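Local coordinates for protein putative ferredoxin (Hydrogenobacter thermophilus, PDB 7M1O) that probably carries electrons by means of a single bound [4Fe-4S] cluster in a small ferredoxin-type fold, at residues Y19-E24 with V55-D60; P23-N28 with M45-E50. All coordinates share one frame; numbering follows the deposited sequence.

Contact 1: residues Y19-E24 with V55-D60; sequences YDRVPE and VKEVTD
Arg21 and Val22 meet Val58 in a mainly apolar contact between the C-terminal end of helix 17-21, with the residue just beyond it, and helix 52-61, and Val58 lies only about 6 Å, side chain to cluster, from the [4Fe-4S] cofactor. The case illustrates how one methyl group can carry a small interface. Val58 CG1 is approached by Arg21 CG at 3.7 Å and by Val22 CG2 at 3.8 Å. With chi1 at 178°, Arg21 sends CG away from its own N, and bends at chi2 and chi3 then bring the guanidinium back beside the valine: NH1 comes within 3.8 Å of Val58 CG1, set obliquely to it. NH1 also lies 4.2 Å from Glu57 OE1, beyond salt-bridge range, while NH2 forms a salt bridge with Glu61. Within helix 52-61, Val55 O accepts two bonds from Thr59, one from N and one from OG1 (2.7 Å), reaching it from opposite faces of the carbonyl plane; OG1 is also hydrogen-bonded to Thr69 OG1. The chemistry thus divides along a single arginine: its aliphatic part covers the buried valine near the cluster, and its charged end is paired with Glu61, with Glu57 near by.

Contact 2: residues P23-N28 with M45-E50; sequences PEVYKN and MMVPPE
Val25, which meets both Met45 and Val47, also covers one face of the Tyr26 ring: its CG1 sits 3.4 Å above the ring plane, over the centre. Further packing on Tyr26 comes from Val7, Cys18, Tyr19, Val55 and Val58, and its hydroxyl is hydrogen-bonded to Thr5 OG1. The same methyl that lies over the ring reaches across to the thioether, Val25 CG1 lying 4.0 Å from Met45 SD. Met45 is extended along its whole length, with CG anti to the backbone N (172°), and this straight chain carries its sulfur and terminal methyl onto the Val25 backbone. There SD comes to 3.5 Å from Val25 O, and CE to 3.6 Å from Glu24 O and 3.9 Å from Val25 CA. No hydrogen bond joins the segments, which belong to different sheets: strand 26-28 pairs with 34-36 in a two-stranded antiparallel sheet, whereas strand 45-47 is an outermost strand of the three-stranded sheet, paired with 3-7. Their backbones take other partners, Val25 bonding to Val37, Met45 to Thr5 and Val47 to Leu3. The second branch of Val25 is used more loosely, CG2 standing 4.4 Å from Val47 CG1, and Val55 of helix 52-61 touches both valines.

Overall arrangement
From the N terminus the chain lays down strand 3-7, passes the cluster ligands Cys12 and Cys15 and enters helix 17-21, which carries Cys18. Contact 1 starts on this helix and contact 2 just beyond it, the two sharing Pro23 and Glu24. Contact 2 closes the shorter loop, which contains strand 34-36 and returns at strand 45-47. Contact 1 closes the longer one when helix 52-61 comes back against the end of helix 17-21 and the residue after it, so contact 2 nests inside. The two also touch directly, Tyr19 against Tyr26 and Asn28, and Val55 against Tyr26. Together they tie both helices to both sheets, before the chain supplies Cys62 and ends in strand 67-71.

Contact 1: residues Y19-E24 with V55-D60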
loop_
_atom_site.group_PDB
_atom_site.type_symbol
_atom_site.label_atom_id
_atom_site.label_comp_id
_atom_site.label_asym_id
_atom_site.label_seq_id
_atom_site.Cartn_x
_atom_site.Cartn_y
_atom_site.Cartn_z
ATOM N N TYR A 19 -0.331 2.315 -6.563
ATOM C CA TYR A 19 -1.273 1.455 -7.273
ATOM C C TYR A 19 -1.022 1.432 -8.777
ATOM O O TYR A 19 -1.603 0.616 -9.487
ATOM C CB TYR A 19 -2.731 1.840 -6.979
ATOM C CG TYR A 19 -3.139 3.294 -7.106
ATOM C CD1 TYR A 19 -3.396 4.053 -5.973
ATOM C CD2 TYR A 19 -3.339 3.886 -8.347
ATOM C CE1 TYR A 19 -3.802 5.365 -6.067
ATOM C CE2 TYR A 19 -3.746 5.207 -8.452
ATOM C CZ TYR A 19 -3.980 5.938 -7.305
ATOM O OH TYR A 19 -4.384 7.250 -7.385
ATOM N N ASP A 20 -0.142 2.302 -9.262
ATOM C CA ASP A 20 0.366 2.163 -10.621
ATOM C C ASP A 20 1.462 1.102 -10.658
ATOM O O ASP A 20 1.512 0.275 -11.566
ATOM C CB ASP A 20 0.917 3.485 -11.152
ATOM C CG ASP A 20 1.433 3.361 -12.570
ATOM O OD1 ASP A 20 0.642 2.966 -13.452
ATOM O OD2 ASP A 20 2.632 3.626 -12.799
ATOM N N ARG A 21 2.339 1.142 -9.660
ATOM C CA ARG A 21 3.500 0.261 -9.606
ATOM C C ARG A 21 3.121 -1.154 -9.178
ATOM O O ARG A 21 3.570 -2.131 -9.776
ATOM C CB ARG A 21 4.543 0.832 -8.643
ATOM C CG ARG A 21 5.795 -0.026 -8.456
ATOM C CD ARG A 21 6.864 0.291 -9.486
ATOM N NE ARG A 21 7.353 1.662 -9.355
ATOM C CZ ARG A 21 8.132 2.089 -8.366
ATOM N NH1 ARG A 21 8.514 1.260 -7.402
ATOM N NH2 ARG A 21 8.525 3.355 -8.334
ATOM N N VAL A 22 2.306 -1.254 -8.134
ATOM C CA VAL A 22 1.947 -2.545 -7.557
ATOM C C VAL A 22 0.428 -2.692 -7.478
ATOM O O VAL A 22 -0.148 -2.684 -6.389
ATOM C CB VAL A 22 2.562 -2.720 -6.149
ATOM C CG1 VAL A 22 2.424 -4.162 -5.677
ATOM C CG2 VAL A 22 4.027 -2.307 -6.152
ATOM N N PRO A 23 -0.228 -2.828 -8.640
ATOM C CA PRO A 23 -1.685 -3.000 -8.672
ATOM C C PRO A 23 -2.132 -4.297 -7.999
ATOM O O PRO A 23 -3.312 -4.453 -7.691
ATOM C CB PRO A 23 -2.008 -3.012 -10.169
ATOM C CG PRO A 23 -0.740 -3.414 -10.835
ATOM C CD PRO A 23 0.357 -2.839 -9.992
ATOM N N GLU A 24 -1.191 -5.211 -7.776
ATOM C CA GLU A 24 -1.480 -6.446 -7.057
ATOM C C GLU A 24 -1.827 -6.158 -5.598
ATOM O O GLU A 24 -2.557 -6.923 -4.967
ATOM C CB GLU A 24 -0.287 -7.408 -7.121
ATOM C CG GLU A 24 0.182 -7.767 -8.528
ATOM C CD GLU A 24 1.298 -6.867 -9.032
ATOM O OE1 GLU A 24 1.351 -5.688 -8.624
ATOM O OE2 GLU A 24 2.126 -7.344 -9.835
ATOM N N VAL A 55 6.600 -4.037 -2.596
ATOM C CA VAL A 55 5.870 -3.339 -1.546
ATOM C C VAL A 55 6.827 -2.522 -0.684
ATOM O O VAL A 55 6.534 -1.378 -0.339
ATOM C CB VAL A 55 5.072 -4.332 -0.665
ATOM C CG1 VAL A 55 4.610 -3.685 0.642
ATOM C CG2 VAL A 55 3.876 -4.859 -1.435
ATOM N N LYS A 56 7.972 -3.105 -0.343
ATOM C CA LYS A 56 8.945 -2.416 0.497
ATOM C C LYS A 56 9.508 -1.196 -0.222
ATOM O O LYS A 56 9.790 -0.174 0.406
ATOM C CB LYS A 56 10.079 -3.361 0.906
ATOM C CG LYS A 56 9.678 -4.375 1.973
ATOM C CD LYS A 56 10.857 -5.214 2.442
ATOM C CE LYS A 56 11.673 -4.488 3.499
ATOM N NZ LYS A 56 12.788 -5.328 4.021
ATOM N N GLU A 57 9.662 -1.302 -1.538
ATOM C CA GLU A 57 10.171 -0.193 -2.337
ATOM C C GLU A 57 9.192 0.977 -2.381
ATOM O O GLU A 57 9.580 2.118 -2.127
ATOM C CB GLU A 57 10.493 -0.661 -3.757
ATOM C CG GLU A 57 11.823 -1.393 -3.871
ATOM C CD GLU A 57 12.040 -2.007 -5.239
ATOM O OE1 GLU A 57 11.326 -1.619 -6.189
ATOM O OE2 GLU A 57 12.923 -2.882 -5.364
ATOM N N VAL A 58 7.928 0.711 -2.699
ATOM C CA VAL A 58 6.943 1.788 -2.786
ATOM C C VAL A 58 6.683 2.397 -1.414
ATOM O O VAL A 58 6.295 3.558 -1.307
ATOM C CB VAL A 58 5.605 1.313 -3.384
ATOM C CG1 VAL A 58 5.805 0.820 -4.804
ATOM C CG2 VAL A 58 4.971 0.233 -2.518
ATOM N N THR A 59 6.886 1.605 -0.365
ATOM C CA THR A 59 6.761 2.099 0.999
ATOM C C THR A 59 7.792 3.198 1.258
ATOM O O THR A 59 7.483 4.220 1.875
ATOM C CB THR A 59 6.938 0.962 2.027
ATOM O OG1 THR A 59 5.896 -0.008 1.854
ATOM C CG2 THR A 59 6.891 1.501 3.454
ATOM N N ASP A 60 9.016 2.986 0.781
ATOM C CA ASP A 60 10.074 3.982 0.923
ATOM C C ASP A 60 9.880 5.142 -0.048
ATOM O O ASP A 60 10.357 6.252 0.196
ATOM C CB ASP A 60 11.450 3.351 0.691
ATOM C CG ASP A 60 11.848 2.384 1.789
ATOM O OD1 ASP A 60 11.279 2.459 2.900
ATOM O OD2 ASP A 60 12.745 1.550 1.541
#

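Contact 2: residues P23-N28 with M45-E50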
loop_
_atom_site.group_PDB
_atom_site.type_symbol
_atom_site.label_atom_id
_atom_site.label_comp_id
_atom_site.label_asym_id
_atom_site.label_seq_id
_atom_site.Cartn_x
_atom_site.Cartn_y
_atom_site.Cartn_z
ATOM N N PRO A 23 -0.228 -2.828 -8.640
ATOM C CA PRO A 23 -1.685 -3.000 -8.672
ATOM C C PRO A 23 -2.132 -4.297 -7.999
ATOM O O PRO A 23 -3.312 -4.453 -7.691
ATOM C CB PRO A 23 -2.008 -3.012 -10.169
ATOM C CG PRO A 23 -0.740 -3.414 -10.835
ATOM C CD PRO A 23 0.357 -2.839 -9.992
ATOM N N GLU A 24 -1.191 -5.211 -7.776
ATOM C CA GLU A 24 -1.480 -6.446 -7.057
ATOM C C GLU A 24 -1.827 -6.158 -5.598
ATOM O O GLU A 24 -2.557 -6.923 -4.967
ATOM C CB GLU A 24 -0.287 -7.408 -7.121
ATOM C CG GLU A 24 0.182 -7.767 -8.528
ATOM C CD GLU A 24 1.298 -6.867 -9.032
ATOM O OE1 GLU A 24 1.351 -5.688 -8.624
ATOM O OE2 GLU A 24 2.126 -7.344 -9.835
ATOM N N VAL A 25 -1.302 -5.052 -5.070
ATOM C CA VAL A 25 -1.429 -4.731 -3.649
ATOM C C VAL A 25 -2.267 -3.477 -3.398
ATOM O O VAL A 25 -3.046 -3.438 -2.447
ATOM C CB VAL A 25 -0.039 -4.540 -3.002
ATOM C CG1 VAL A 25 -0.163 -4.171 -1.526
ATOM C CG2 VAL A 25 0.788 -5.803 -3.156
ATOM N N TYR A 26 -2.104 -2.461 -4.240
ATOM C CA TYR A 26 -2.777 -1.178 -4.037
ATOM C C TYR A 26 -3.687 -0.811 -5.203
ATOM O O TYR A 26 -3.441 -1.202 -6.343
ATOM C CB TYR A 26 -1.746 -0.068 -3.826
ATOM C CG TYR A 26 -0.714 -0.397 -2.775
ATOM C CD1 TYR A 26 -0.981 -0.204 -1.427
ATOM C CD2 TYR A 26 0.527 -0.905 -3.131
ATOM C CE1 TYR A 26 -0.040 -0.506 -0.463
ATOM C CE2 TYR A 26 1.473 -1.209 -2.175
ATOM C CZ TYR A 26 1.185 -1.008 -0.844
ATOM O OH TYR A 26 2.128 -1.313 0.106
ATOM N N LYS A 27 -4.735 -0.051 -4.903
ATOM C CA LYS A 27 -5.656 0.431 -5.922
ATOM C C LYS A 27 -6.139 1.833 -5.583
ATOM O O LYS A 27 -6.140 2.238 -4.420
ATOM C CB LYS A 27 -6.858 -0.508 -6.058
ATOM C CG LYS A 27 -7.801 -0.479 -4.860
ATOM C CD LYS A 27 -8.893 -1.533 -4.960
ATOM C CE LYS A 27 -9.801 -1.494 -3.738
ATOM N NZ LYS A 27 -10.789 -2.613 -3.705
ATOM N N ASN A 28 -6.537 2.572 -6.611
ATOM C CA ASN A 28 -7.240 3.829 -6.425
ATOM C C ASN A 28 -8.597 3.519 -5.796
ATOM O O ASN A 28 -9.392 2.774 -6.370
ATOM C CB ASN A 28 -7.388 4.554 -7.767
ATOM C CG ASN A 28 -8.017 5.930 -7.637
ATOM O OD1 ASN A 28 -8.746 6.214 -6.689
ATOM N ND2 ASN A 28 -7.744 6.791 -8.610
ATOM N N MET A 45 -3.330 -5.557 4.766
ATOM C CA MET A 45 -3.310 -6.573 3.717
ATOM C C MET A 45 -2.016 -7.372 3.785
ATOM O O MET A 45 -0.925 -6.803 3.790
ATOM C CB MET A 45 -3.454 -5.940 2.330
ATOM C CG MET A 45 -3.248 -6.930 1.187
ATOM S SD MET A 45 -3.484 -6.217 -0.449
ATOM C CE MET A 45 -2.903 -7.566 -1.480
ATOM N N MET A 46 -2.144 -8.694 3.832
ATOM C CA MET A 46 -0.990 -9.576 3.786
ATOM C C MET A 46 -0.433 -9.611 2.368
ATOM O O MET A 46 -1.185 -9.734 1.402
ATOM C CB MET A 46 -1.377 -10.980 4.250
ATOM C CG MET A 46 -1.978 -11.030 5.646
ATOM S SD MET A 46 -0.878 -10.389 6.924
ATOM C CE MET A 46 0.544 -11.476 6.767
ATOM N N VAL A 47 0.886 -9.497 2.252
ATOM C CA VAL A 47 1.544 -9.393 0.954
ATOM C C VAL A 47 2.077 -10.747 0.493
ATOM O O VAL A 47 2.728 -11.450 1.267
ATOM C CB VAL A 47 2.713 -8.388 1.006
ATOM C CG1 VAL A 47 3.311 -8.184 -0.379
ATOM C CG2 VAL A 47 2.243 -7.062 1.580
ATOM N N PRO A 48 1.806 -11.124 -0.770
ATOM C CA PRO A 48 2.421 -12.351 -1.291
ATOM C C PRO A 48 3.944 -12.240 -1.330
ATOM O O PRO A 48 4.457 -11.158 -1.612
ATOM C CB PRO A 48 1.845 -12.466 -2.706
ATOM C CG PRO A 48 0.611 -11.636 -2.695
ATOM C CD PRO A 48 0.893 -10.513 -1.751
ATOM N N PRO A 49 4.661 -13.344 -1.064
ATOM C CA PRO A 49 6.124 -13.282 -0.958
ATOM C C PRO A 49 6.818 -12.750 -2.213
ATOM O O PRO A 49 7.899 -12.171 -2.099
ATOM C CB PRO A 49 6.521 -14.743 -0.697
ATOM C CG PRO A 49 5.358 -15.556 -1.157
ATOM C CD PRO A 49 4.154 -14.716 -0.887
ATOM N N GLU A 50 6.214 -12.932 -3.384
ATOM C CA GLU A 50 6.824 -12.458 -4.621
ATOM C C GLU A 50 6.669 -10.944 -4.781
ATOM O O GLU A 50 7.270 -10.346 -5.672
ATOM C CB GLU A 50 6.228 -13.180 -5.839
ATOM C CG GLU A 50 4.782 -12.821 -6.190
ATOM C CD GLU A 50 3.754 -13.562 -5.354
ATOM O OE1 GLU A 50 4.146 -14.320 -4.442
ATOM O OE2 GLU A 50 2.546 -13.384 -5.618
#